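Local structure of Ctr9 protein (Myceliophthora thermophila, 6AF0) at residues Val342-Ser347 / Asp375-Ala380; His774-Met779 / Tyr796-Ser801; Lys791-Tyr796 / Ser813-Thr818. The protein probably helps the Paf1 complex bind RNA polymerase II, the chain here being the large tetratricopeptide-repeat part of a longer protein. One frame throughout, in Å; residues are numbered along the deposited sequence.

Interaction 1: Val342-Ser347 / Asp375-Ala380; sequences VNAIAS and DARGGA
Arg377 reaches across to Ser347 with its side chain extended from CG to NE, and the two meet at the edge of the guanidinium, where Ser347 OG lies near the group's plane. CG stands anti to the carbonyl carbon (chi1 -79°), and the extended chain then runs past Ser347, with Arg377 CG 3.6 Å from Ser347 CB. NE is placed to donate to Ser347 OG, although the modelled separation is too short for the detail to be trusted. The hydroxyl in turn donates to the carbonyl O of Ala344 one turn back (Ser347 OG to Ala344 O 2.9 Å), approaching at a C=O...OG angle of 128° and tilted 24° from the carbonyl plane. One face of the guanidinium lies over Ala344, whose CA stands 4.0 Å from the plane, offset toward the rim, with Ala344 CB 3.9 Å from Arg377 NH2. Beside this polar edge, Ala376 turns its methyl to helix 343-360, with Ala376 CB 3.7 Å from Ser347 CB and 4.3 Å from Ala346 CB.

The contact joins the first turn of helix 343-360 to the end of helix 363-376, the next helix in the chain, thus closing the open end of a helical hairpin. Gly378, at positive phi, is the C-prime residue of a Schellman motif that ends the second helix. NH2 of Arg377 also makes a salt bridge with Asp348, and Ala344 packs on the chain of another protein. The serine hydroxyl, donating to its own helix's backbone, probably also accepts from the arginine, which would tie that side chain to the first turn, while Asp348 probably balances the guanidinium charge.

Interaction 2: His774-Met779 / Tyr796-Ser801; sequences HVYVNM and YEIALS
Tyr776 meets helix 796-801 first, through two neighbouring residues. Its CB rests against the methyl of Ala799 (Tyr776 CB to Ala799 CB 3.8 Å), and its ring, with CG anti to the carbonyl carbon (chi1 -74°), has the CG2 branch of Ile798 over one face. The two side chains cross obliquely; the closest carbon separations in that pair are doubtful, and the exact fit should not be pressed. Beyond the contact, the Tyr776 hydroxyl is hydrogen-bonded to Gln771. In the predicted tetratricopeptide repeat 773-806, Tyr776, Tyr796 and Ala799 fall at positions 4, 24 and 27 of the 34-residue motif, among its signature packing positions, 24 also facing the following helix. The helix axes agree with this, running 158° apart in direction with a closest approach of 8.1 Å. Val777 follows, its CG2 4.0 Å from Ala799 CB, so that the small alanine is flanked by two consecutive residues. Val777 O is 3.5 Å from Tyr796 CE2, which the tyrosine brings back toward helix 774-779 although its CB points away. Asn778 turns from this interface, and its ND2 is hydrogen-bonded to the backbone of another protein's chain.

Interaction 3: Lys791-Tyr796 / Ser813-Thr818; sequences KAIESY and SCLGRT
The junction between successive helical pairs of the repeat array is built here by Ala792, Ile793 and Tyr796 on helix 789-801 against Cys814, Leu815 and Thr818 on helix 809-826. Thr818 presents two different branches. Its CG2, anti to the backbone N, lies 3.6 Å from Ile793 CD1 and 3.9 Å from Ala792 CB. Its OG1 sits in the plane of the Tyr796 ring, at the CE1 edge, while donating to Cys814 O at 2.7 Å. This bond ties the hydroxyl back to its own helix; Thr818 N reaches the same carbonyl from the opposite face of its plane. The segments run nearly antiparallel (159°), their axes 9.7 Å apart at the closest. Segment 791-796 belongs to the second helix of the predicted tetratricopeptide repeat 773-806, with Ala792 at motif position 20, and segment 813-818 overlaps the start of predicted repeat 816-849. Leu815 CD1 is wedged beside two residues of the facing helix, 3.7 Å from Ile793 CD1 and 3.8 Å from Tyr796 CB; the Ile793 and Leu815 side chains cross at about a right angle. Near the phenol end, Cys814 CB lies 3.8 Å from Tyr796 OH, which is hydrogen-bonded to His781 ND1.

Interactions 2 and 3 are buried and share helix 789-801, which packs on helix 773-785 in the one and on helix 809-826 in the other. Tyr796 belongs to both, their centres are 8 Å apart, and Leu800 CD1 of interaction 2 reaches Leu815 CD2 of interaction 3 at 3.7 Å. Together they lay three successive helices side by side, with no hydrogen bond between the paired segments of either contact, although Tyr796 OH bonds to His781 just beyond them. Interaction 1 lies on the opposite side of the chain's centre, about 74 and 81 Å from them between centres. Only partly buried, where a helix start meets the Schellman-capped end of the next, it adds a polar arginine-serine link to its alanine packing.

Interaction 1: Val342-Ser347 / Asp375-Ala380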
ATOM      1  N   VAL A 342      12.055  35.849  -1.445  1.00 63.87           N
ATOM      2  CA  VAL A 342      12.232  34.429  -1.725  1.00 63.60           C
ATOM      3  C   VAL A 342      10.932  33.645  -1.634  1.00 63.10           C
ATOM      4  O   VAL A 342      10.212  33.742  -0.654  1.00 70.35           O
ATOM      5  CB  VAL A 342      13.215  33.803  -0.696  1.00 68.66           C
ATOM      6  CG1 VAL A 342      13.613  32.374  -1.083  1.00 72.98           C
ATOM      7  CG2 VAL A 342      14.464  34.654  -0.562  1.00 69.08           C
ATOM      8  N   ASN A 343      10.659  32.816  -2.625  1.00 63.58           N
ATOM      9  CA  ASN A 343       9.426  32.023  -2.617  1.00 67.07           C
ATOM     10  C   ASN A 343       9.443  30.943  -1.532  1.00 64.87           C
ATOM     11  O   ASN A 343       8.455  30.740  -0.816  1.00 68.32           O
ATOM     12  CB  ASN A 343       9.161  31.403  -3.996  1.00 66.77           C
ATOM     13  CG  ASN A 343       9.016  32.455  -5.094  1.00 71.41           C
ATOM     14  OD1 ASN A 343       8.388  33.515  -4.908  1.00 73.88           O
ATOM     15  ND2 ASN A 343       9.608  32.174  -6.246  1.00 74.48           N
ATOM     16  N   ALA A 344      10.576  30.260  -1.407  1.00 68.21           N
ATOM     17  CA  ALA A 344      10.742  29.164  -0.432  1.00 63.22           C
ATOM     18  C   ALA A 344      10.298  29.591   0.946  1.00 60.29           C
ATOM     19  O   ALA A 344       9.602  28.841   1.651  1.00 48.34           O
ATOM     20  CB  ALA A 344      12.193  28.692  -0.383  1.00 60.72           C
ATOM     21  N   ILE A 345      10.707  30.804   1.320  1.00 60.61           N
ATOM     22  CA  ILE A 345      10.327  31.345   2.620  1.00 62.04           C
ATOM     23  C   ILE A 345       8.832  31.485   2.692  1.00 62.97           C
ATOM     24  O   ILE A 345       8.214  31.041   3.644  1.00 72.40           O
ATOM     25  CB  ILE A 345      10.984  32.677   2.900  1.00 56.32           C
ATOM     26  CG1 ILE A 345      12.455  32.434   3.183  1.00 61.99           C
ATOM     27  CG2 ILE A 345      10.324  33.353   4.080  1.00 55.27           C
ATOM     28  CD1 ILE A 345      13.230  33.641   3.640  1.00 68.84           C
ATOM     29  N   ALA A 346       8.248  32.067   1.657  1.00 71.62           N
ATOM     30  CA  ALA A 346       6.801  32.233   1.595  1.00 71.83           C
ATOM     31  C   ALA A 346       6.111  30.890   1.762  1.00 70.12           C
ATOM     32  O   ALA A 346       5.169  30.766   2.574  1.00 76.87           O
ATOM     33  CB  ALA A 346       6.379  32.895   0.300  1.00 66.73           C
ATOM     34  N   SER A 347       6.605  29.880   1.051  1.00 56.78           N
ATOM     35  CA  SER A 347       5.986  28.559   1.154  1.00 61.85           C
ATOM     36  C   SER A 347       6.101  27.975   2.565  1.00 60.35           C
ATOM     37  O   SER A 347       5.205  27.285   3.023  1.00 63.82           O
ATOM     38  CB  SER A 347       6.594  27.583   0.172  1.00 62.35           C
ATOM     39  OG  SER A 347       7.653  26.909   0.805  1.00 75.66           O
ATOM     40  N   ASP A 375       1.743  26.165  -4.009  1.00 86.64           N
ATOM     41  CA  ASP A 375       1.859  27.062  -5.162  1.00 92.91           C
ATOM     42  C   ASP A 375       3.095  27.975  -5.063  1.00 90.83           C
ATOM     43  O   ASP A 375       3.788  28.171  -6.057  1.00 91.08           O
ATOM     44  CB  ASP A 375       0.580  27.900  -5.353  1.00 96.33           C
ATOM     45  CG  ASP A 375      -0.663  27.048  -5.643  1.00 98.84           C
ATOM     46  OD1 ASP A 375      -0.543  25.843  -5.992  1.00 88.67           O
ATOM     47  OD2 ASP A 375      -1.775  27.607  -5.494  1.00103.40           O
ATOM     48  N   ALA A 376       3.391  28.495  -3.868  1.00 90.03           N
ATOM     49  CA  ALA A 376       4.537  29.413  -3.665  1.00 77.35           C
ATOM     50  C   ALA A 376       5.823  28.826  -4.211  1.00 77.57           C
ATOM     51  O   ALA A 376       6.652  29.546  -4.773  1.00 91.80           O
ATOM     52  CB  ALA A 376       4.711  29.778  -2.204  1.00 72.15           C
ATOM     53  N   ARG A 377       5.975  27.515  -4.066  1.00 73.84           N
ATOM     54  CA  ARG A 377       7.106  26.803  -4.657  1.00 78.32           C
ATOM     55  C   ARG A 377       6.797  26.316  -6.061  1.00 88.07           C
ATOM     56  O   ARG A 377       7.526  25.461  -6.608  1.00 92.87           O
ATOM     57  CB  ARG A 377       7.489  25.606  -3.806  1.00 77.91           C
ATOM     58  CG  ARG A 377       8.314  25.956  -2.594  1.00 77.43           C
ATOM     59  CD  ARG A 377       8.393  24.771  -1.647  1.00 80.54           C
ATOM     60  NE  ARG A 377       8.919  25.154  -0.333  1.00 78.01           N
ATOM     61  CZ  ARG A 377      10.196  25.138   0.001  1.00 73.33           C
ATOM     62  NH1 ARG A 377      11.106  24.739  -0.880  1.00 86.02           N
ATOM     63  NH2 ARG A 377      10.562  25.525   1.212  1.00 67.76           N
ATOM     64  N   GLY A 378       5.712  26.839  -6.638  1.00 92.17           N
ATOM     65  CA  GLY A 378       5.328  26.530  -8.022  1.00 96.92           C
ATOM     66  C   GLY A 378       4.090  25.668  -8.141  1.00 92.74           C
ATOM     67  O   GLY A 378       3.593  25.446  -9.232  1.00103.36           O
ATOM     68  N   GLY A 379       3.605  25.146  -7.027  1.00 96.13           N
ATOM     69  CA  GLY A 379       2.415  24.323  -7.073  1.00 93.73           C
ATOM     70  C   GLY A 379       2.700  23.075  -7.870  1.00 91.66           C
ATOM     71  O   GLY A 379       3.846  22.763  -8.164  1.00 88.25           O
ATOM     72  N   ALA A 380       1.635  22.418  -8.297  1.00 96.39           N
ATOM     73  CA  ALA A 380       1.706  21.045  -8.757  1.00 96.27           C
ATOM     74  C   ALA A 380       2.765  20.865  -9.817  1.00102.97           C
ATOM     75  O   ALA A 380       2.983  21.762 -10.641  1.00111.88           O
ATOM     76  CB  ALA A 380       0.364  20.617  -9.292  1.00 95.44           C
TER

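Interaction 2: His774-Met779 / Tyr796-Ser801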
ATOM      1  N   HIS A 774     -15.082 -40.462  -4.527  1.00 79.34           N
ATOM      2  CA  HIS A 774     -15.878 -40.495  -5.746  1.00 87.00           C
ATOM      3  C   HIS A 774     -15.203 -39.840  -6.960  1.00 81.52           C
ATOM      4  O   HIS A 774     -15.408 -40.250  -8.104  1.00 74.64           O
ATOM      5  CB  HIS A 774     -17.283 -39.921  -5.485  1.00 99.27           C
ATOM      6  CG  HIS A 774     -17.301 -38.494  -5.026  1.00110.22           C
ATOM      7  ND1 HIS A 774     -17.138 -37.432  -5.889  1.00115.75           N
ATOM      8  CD2 HIS A 774     -17.520 -37.954  -3.804  1.00114.56           C
ATOM      9  CE1 HIS A 774     -17.240 -36.299  -5.218  1.00106.35           C
ATOM     10  NE2 HIS A 774     -17.468 -36.588  -3.951  1.00110.79           N
ATOM     11  N   VAL A 775     -14.395 -38.822  -6.708  1.00 87.13           N
ATOM     12  CA  VAL A 775     -13.581 -38.219  -7.768  1.00 90.36           C
ATOM     13  C   VAL A 775     -12.680 -39.276  -8.374  1.00 85.16           C
ATOM     14  O   VAL A 775     -12.675 -39.468  -9.576  1.00103.18           O
ATOM     15  CB  VAL A 775     -12.748 -37.015  -7.249  1.00 90.35           C
ATOM     16  CG1 VAL A 775     -11.555 -36.724  -8.136  1.00 86.99           C
ATOM     17  CG2 VAL A 775     -13.622 -35.774  -7.167  1.00 93.54           C
ATOM     18  N   TYR A 776     -11.955 -39.987  -7.531  1.00 86.38           N
ATOM     19  CA  TYR A 776     -11.030 -41.017  -7.995  1.00 89.48           C
ATOM     20  C   TYR A 776     -11.754 -42.193  -8.674  1.00 87.30           C
ATOM     21  O   TYR A 776     -11.254 -42.790  -9.627  1.00 94.60           O
ATOM     22  CB  TYR A 776     -10.174 -41.505  -6.827  1.00 90.18           C
ATOM     23  CG  TYR A 776      -9.115 -40.507  -6.403  1.00101.68           C
ATOM     24  CD1 TYR A 776      -7.769 -40.719  -6.699  1.00112.16           C
ATOM     25  CD2 TYR A 776      -9.455 -39.335  -5.721  1.00109.30           C
ATOM     26  CE1 TYR A 776      -6.792 -39.802  -6.321  1.00113.34           C
ATOM     27  CE2 TYR A 776      -8.489 -38.413  -5.338  1.00109.76           C
ATOM     28  CZ  TYR A 776      -7.159 -38.649  -5.632  1.00114.22           C
ATOM     29  OH  TYR A 776      -6.198 -37.741  -5.242  1.00102.55           O
ATOM     30  N   VAL A 777     -12.943 -42.506  -8.189  1.00 80.64           N
ATOM     31  CA  VAL A 777     -13.747 -43.562  -8.772  1.00 84.34           C
ATOM     32  C   VAL A 777     -14.104 -43.154 -10.195  1.00 86.82           C
ATOM     33  O   VAL A 777     -13.865 -43.896 -11.137  1.00 94.32           O
ATOM     34  CB  VAL A 777     -15.021 -43.821  -7.931  1.00 85.81           C
ATOM     35  CG1 VAL A 777     -15.944 -44.831  -8.593  1.00 84.66           C
ATOM     36  CG2 VAL A 777     -14.645 -44.321  -6.543  1.00 83.78           C
ATOM     37  N   ASN A 778     -14.657 -41.957 -10.329  1.00 92.51           N
ATOM     38  CA  ASN A 778     -15.058 -41.409 -11.622  1.00 95.25           C
ATOM     39  C   ASN A 778     -13.892 -41.306 -12.597  1.00101.08           C
ATOM     40  O   ASN A 778     -14.056 -41.464 -13.810  1.00112.69           O
ATOM     41  CB  ASN A 778     -15.632 -40.013 -11.427  1.00 92.01           C
ATOM     42  CG  ASN A 778     -16.908 -40.003 -10.604  1.00 87.88           C
ATOM     43  OD1 ASN A 778     -17.497 -41.044 -10.293  1.00 91.83           O
ATOM     44  ND2 ASN A 778     -17.351 -38.810 -10.261  1.00 83.98           N
ATOM     45  N   MET A 779     -12.718 -41.008 -12.052  1.00101.92           N
ATOM     46  CA  MET A 779     -11.484 -40.985 -12.830  1.00104.75           C
ATOM     47  C   MET A 779     -11.132 -42.375 -13.334  1.00102.91           C
ATOM     48  O   MET A 779     -10.955 -42.580 -14.533  1.00104.34           O
ATOM     49  CB  MET A 779     -10.337 -40.447 -11.985  1.00107.76           C
ATOM     50  CG  MET A 779     -10.231 -38.931 -11.997  1.00105.26           C
ATOM     51  SD  MET A 779      -8.521 -38.444 -11.730  1.00107.83           S
ATOM     52  CE  MET A 779      -8.405 -37.064 -12.841  1.00 96.94           C
ATOM     53  N   TYR A 796      -8.292 -45.987  -8.807  1.00 94.99           N
ATOM     54  CA  TYR A 796      -9.122 -46.860  -7.983  1.00 90.40           C
ATOM     55  C   TYR A 796      -8.448 -47.203  -6.655  1.00 90.67           C
ATOM     56  O   TYR A 796      -9.084 -47.194  -5.617  1.00 92.13           O
ATOM     57  CB  TYR A 796      -9.448 -48.159  -8.731  1.00 89.13           C
ATOM     58  CG  TYR A 796     -10.522 -48.045  -9.774  1.00 90.48           C
ATOM     59  CD1 TYR A 796     -10.439 -48.761 -10.969  1.00 93.48           C
ATOM     60  CD2 TYR A 796     -11.631 -47.222  -9.579  1.00 93.17           C
ATOM     61  CE1 TYR A 796     -11.430 -48.657 -11.936  1.00 88.71           C
ATOM     62  CE2 TYR A 796     -12.624 -47.118 -10.538  1.00 90.67           C
ATOM     63  CZ  TYR A 796     -12.515 -47.838 -11.709  1.00 86.13           C
ATOM     64  OH  TYR A 796     -13.490 -47.732 -12.653  1.00 78.69           O
ATOM     65  N   GLU A 797      -7.163 -47.519  -6.699  1.00 95.28           N
ATOM     66  CA  GLU A 797      -6.442 -47.919  -5.502  1.00101.72           C
ATOM     67  C   GLU A 797      -6.492 -46.785  -4.494  1.00 97.28           C
ATOM     68  O   GLU A 797      -6.793 -47.005  -3.329  1.00 98.73           O
ATOM     69  CB  GLU A 797      -4.983 -48.275  -5.826  1.00112.40           C
ATOM     70  CG  GLU A 797      -4.745 -49.709  -6.289  1.00117.25           C
ATOM     71  CD  GLU A 797      -4.116 -50.565  -5.210  1.00120.17           C
ATOM     72  OE1 GLU A 797      -2.866 -50.686  -5.215  1.00121.99           O
ATOM     73  OE2 GLU A 797      -4.873 -51.090  -4.358  1.00111.51           O
ATOM     74  N   ILE A 798      -6.206 -45.575  -4.956  1.00 97.22           N
ATOM     75  CA  ILE A 798      -6.231 -44.410  -4.086  1.00101.51           C
ATOM     76  C   ILE A 798      -7.632 -44.225  -3.498  1.00107.01           C
ATOM     77  O   ILE A 798      -7.769 -43.923  -2.306  1.00104.25           O
ATOM     78  CB  ILE A 798      -5.783 -43.126  -4.814  1.00102.51           C
ATOM     79  CG1 ILE A 798      -4.262 -43.131  -5.008  1.00100.61           C
ATOM     80  CG2 ILE A 798      -6.179 -41.907  -4.003  1.00109.58           C
ATOM     81  CD1 ILE A 798      -3.694 -41.874  -5.636  1.00 97.91           C
ATOM     82  N   ALA A 799      -8.665 -44.408  -4.325  1.00103.78           N
ATOM     83  CA  ALA A 799     -10.053 -44.375  -3.831  1.00 92.63           C
ATOM     84  C   ALA A 799     -10.248 -45.355  -2.682  1.00 90.23           C
ATOM     85  O   ALA A 799     -10.850 -45.015  -1.690  1.00 90.34           O
ATOM     86  CB  ALA A 799     -11.050 -44.670  -4.941  1.00 86.80           C
ATOM     87  N   LEU A 800      -9.730 -46.569  -2.811  1.00 97.46           N
ATOM     88  CA  LEU A 800      -9.908 -47.591  -1.775  1.00 94.77           C
ATOM     89  C   LEU A 800      -9.131 -47.256  -0.511  1.00 89.68           C
ATOM     90  O   LEU A 800      -9.529 -47.625   0.577  1.00 86.73           O
ATOM     91  CB  LEU A 800      -9.490 -48.966  -2.299  1.00 98.41           C
ATOM     92  CG  LEU A 800     -10.327 -49.476  -3.471  1.00102.44           C
ATOM     93  CD1 LEU A 800      -9.752 -50.770  -4.030  1.00116.66           C
ATOM     94  CD2 LEU A 800     -11.769 -49.681  -3.063  1.00 97.00           C
ATOM     95  N   SER A 801      -8.023 -46.546  -0.658  1.00 92.11           N
ATOM     96  CA  SER A 801      -7.207 -46.170   0.484  1.00 92.24           C
ATOM     97  C   SER A 801      -8.001 -45.318   1.448  1.00 96.40           C
ATOM     98  O   SER A 801      -7.732 -45.320   2.644  1.00105.37           O
ATOM     99  CB  SER A 801      -5.958 -45.399   0.044  1.00 92.30           C
ATOM    100  OG  SER A 801      -6.298 -44.122  -0.474  1.00 93.38           O
TER

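Interaction 3: Lys791-Tyr796 / Ser813-Thr818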
ATOM      1  N   LYS A 791      -3.104 -46.383 -14.988  1.00 97.15           N
ATOM      2  CA  LYS A 791      -3.550 -45.141 -14.338  1.00 99.24           C
ATOM      3  C   LYS A 791      -4.986 -45.208 -13.761  1.00101.51           C
ATOM      4  O   LYS A 791      -5.309 -44.515 -12.787  1.00102.35           O
ATOM      5  CB  LYS A 791      -3.450 -43.972 -15.298  1.00 97.73           C
ATOM      6  CG  LYS A 791      -2.129 -43.225 -15.321  1.00105.06           C
ATOM      7  CD  LYS A 791      -2.190 -42.154 -16.414  1.00112.55           C
ATOM      8  CE  LYS A 791      -0.851 -41.515 -16.723  1.00108.91           C
ATOM      9  NZ  LYS A 791      -0.599 -41.558 -18.195  1.00105.95           N
ATOM     10  N   ALA A 792      -5.843 -46.013 -14.385  1.00 95.49           N
ATOM     11  CA  ALA A 792      -7.154 -46.363 -13.817  1.00 96.14           C
ATOM     12  C   ALA A 792      -7.007 -47.258 -12.576  1.00 96.89           C
ATOM     13  O   ALA A 792      -7.818 -47.213 -11.656  1.00 97.74           O
ATOM     14  CB  ALA A 792      -8.008 -47.078 -14.853  1.00 95.57           C
ATOM     15  N   ILE A 793      -5.982 -48.098 -12.569  1.00 96.05           N
ATOM     16  CA  ILE A 793      -5.730 -48.948 -11.422  1.00 97.22           C
ATOM     17  C   ILE A 793      -5.492 -48.048 -10.211  1.00 92.32           C
ATOM     18  O   ILE A 793      -6.301 -48.025  -9.304  1.00 85.34           O
ATOM     19  CB  ILE A 793      -4.538 -49.922 -11.648  1.00 98.71           C
ATOM     20  CG1 ILE A 793      -4.816 -50.900 -12.808  1.00 96.45           C
ATOM     21  CG2 ILE A 793      -4.195 -50.682 -10.369  1.00 97.01           C
ATOM     22  CD1 ILE A 793      -5.846 -51.975 -12.527  1.00100.84           C
ATOM     23  N   GLU A 794      -4.412 -47.276 -10.197  1.00 97.57           N
ATOM     24  CA  GLU A 794      -4.064 -46.558  -8.956  1.00109.17           C
ATOM     25  C   GLU A 794      -4.958 -45.347  -8.677  1.00101.95           C
ATOM     26  O   GLU A 794      -4.880 -44.772  -7.605  1.00109.07           O
ATOM     27  CB  GLU A 794      -2.558 -46.214  -8.840  1.00116.74           C
ATOM     28  CG  GLU A 794      -2.133 -44.788  -9.201  1.00120.32           C
ATOM     29  CD  GLU A 794      -2.324 -44.471 -10.671  1.00129.32           C
ATOM     30  OE1 GLU A 794      -2.904 -45.318 -11.378  1.00138.35           O
ATOM     31  OE2 GLU A 794      -1.894 -43.383 -11.126  1.00124.16           O
ATOM     32  N   SER A 795      -5.797 -44.953  -9.627  1.00 95.81           N
ATOM     33  CA  SER A 795      -6.898 -44.064  -9.299  1.00 89.92           C
ATOM     34  C   SER A 795      -7.788 -44.851  -8.335  1.00 94.32           C
ATOM     35  O   SER A 795      -7.961 -44.469  -7.173  1.00 94.11           O
ATOM     36  CB  SER A 795      -7.653 -43.625 -10.558  1.00 89.13           C
ATOM     37  OG  SER A 795      -8.824 -42.888 -10.249  1.00 85.37           O
ATOM     38  N   TYR A 796      -8.292 -45.987  -8.807  1.00 94.99           N
ATOM     39  CA  TYR A 796      -9.122 -46.860  -7.983  1.00 90.40           C
ATOM     40  C   TYR A 796      -8.448 -47.203  -6.655  1.00 90.67           C
ATOM     41  O   TYR A 796      -9.084 -47.194  -5.617  1.00 92.13           O
ATOM     42  CB  TYR A 796      -9.448 -48.159  -8.731  1.00 89.13           C
ATOM     43  CG  TYR A 796     -10.522 -48.045  -9.774  1.00 90.48           C
ATOM     44  CD1 TYR A 796     -10.439 -48.761 -10.969  1.00 93.48           C
ATOM     45  CD2 TYR A 796     -11.631 -47.222  -9.579  1.00 93.17           C
ATOM     46  CE1 TYR A 796     -11.430 -48.657 -11.936  1.00 88.71           C
ATOM     47  CE2 TYR A 796     -12.624 -47.118 -10.538  1.00 90.67           C
ATOM     48  CZ  TYR A 796     -12.515 -47.838 -11.709  1.00 86.13           C
ATOM     49  OH  TYR A 796     -13.490 -47.732 -12.653  1.00 78.69           O
ATOM     50  N   SER A 813     -14.813 -54.438  -7.444  1.00 76.24           N
ATOM     51  CA  SER A 813     -15.234 -55.077  -8.681  1.00 77.83           C
ATOM     52  C   SER A 813     -14.590 -54.360  -9.864  1.00 76.03           C
ATOM     53  O   SER A 813     -13.803 -54.957 -10.609  1.00 72.14           O
ATOM     54  CB  SER A 813     -16.762 -55.059  -8.840  1.00 76.20           C
ATOM     55  OG  SER A 813     -17.414 -55.630  -7.730  1.00 73.87           O
ATOM     56  N   CYS A 814     -14.909 -53.073  -9.985  1.00 72.05           N
ATOM     57  CA  CYS A 814     -14.437 -52.245 -11.076  1.00 78.28           C
ATOM     58  C   CYS A 814     -12.917 -52.346 -11.212  1.00 81.18           C
ATOM     59  O   CYS A 814     -12.372 -52.443 -12.314  1.00 89.29           O
ATOM     60  CB  CYS A 814     -14.884 -50.787 -10.871  1.00 79.83           C
ATOM     61  SG  CYS A 814     -16.683 -50.529 -11.072  1.00 86.80           S
ATOM     62  N   LEU A 815     -12.232 -52.360 -10.088  1.00 78.22           N
ATOM     63  CA  LEU A 815     -10.801 -52.501 -10.113  1.00 78.91           C
ATOM     64  C   LEU A 815     -10.390 -53.863 -10.646  1.00 75.17           C
ATOM     65  O   LEU A 815      -9.361 -53.980 -11.291  1.00 84.71           O
ATOM     66  CB  LEU A 815     -10.237 -52.280  -8.714  1.00 80.48           C
ATOM     67  CG  LEU A 815      -8.740 -52.480  -8.554  1.00 83.89           C
ATOM     68  CD1 LEU A 815      -7.946 -51.565  -9.464  1.00 88.23           C
ATOM     69  CD2 LEU A 815      -8.370 -52.226  -7.111  1.00 88.34           C
ATOM     70  N   GLY A 816     -11.184 -54.888 -10.358  1.00 79.24           N
ATOM     71  CA  GLY A 816     -10.850 -56.268 -10.740  1.00 81.65           C
ATOM     72  C   GLY A 816     -10.893 -56.444 -12.238  1.00 76.82           C
ATOM     73  O   GLY A 816      -9.927 -56.883 -12.848  1.00 73.61           O
ATOM     74  N   ARG A 817     -12.026 -56.075 -12.815  1.00 77.85           N
ATOM     75  CA  ARG A 817     -12.196 -55.990 -14.269  1.00 76.38           C
ATOM     76  C   ARG A 817     -11.121 -55.142 -14.967  1.00 72.15           C
ATOM     77  O   ARG A 817     -10.658 -55.491 -16.036  1.00 77.51           O
ATOM     78  CB  ARG A 817     -13.584 -55.435 -14.592  1.00 77.31           C
ATOM     79  CG  ARG A 817     -13.699 -54.708 -15.899  1.00 77.70           C
ATOM     80  CD  ARG A 817     -15.137 -54.346 -16.176  1.00 86.96           C
ATOM     81  NE  ARG A 817     -15.195 -53.225 -17.103  1.00100.11           N
ATOM     82  CZ  ARG A 817     -16.233 -52.925 -17.874  1.00111.48           C
ATOM     83  NH1 ARG A 817     -17.341 -53.668 -17.850  1.00119.87           N
ATOM     84  NH2 ARG A 817     -16.157 -51.873 -18.683  1.00115.77           N
ATOM     85  N   THR A 818     -10.735 -54.023 -14.382  1.00 72.68           N
ATOM     86  CA  THR A 818      -9.688 -53.193 -14.975  1.00 75.44           C
ATOM     87  C   THR A 818      -8.417 -54.007 -15.046  1.00 76.53           C
ATOM     88  O   THR A 818      -7.819 -54.127 -16.105  1.00 86.62           O
ATOM     89  CB  THR A 818      -9.436 -51.899 -14.166  1.00 78.75           C
ATOM     90  OG1 THR A 818     -10.674 -51.192 -14.004  1.00 79.06           O
ATOM     91  CG2 THR A 818      -8.430 -50.970 -14.853  1.00 73.94           C
TER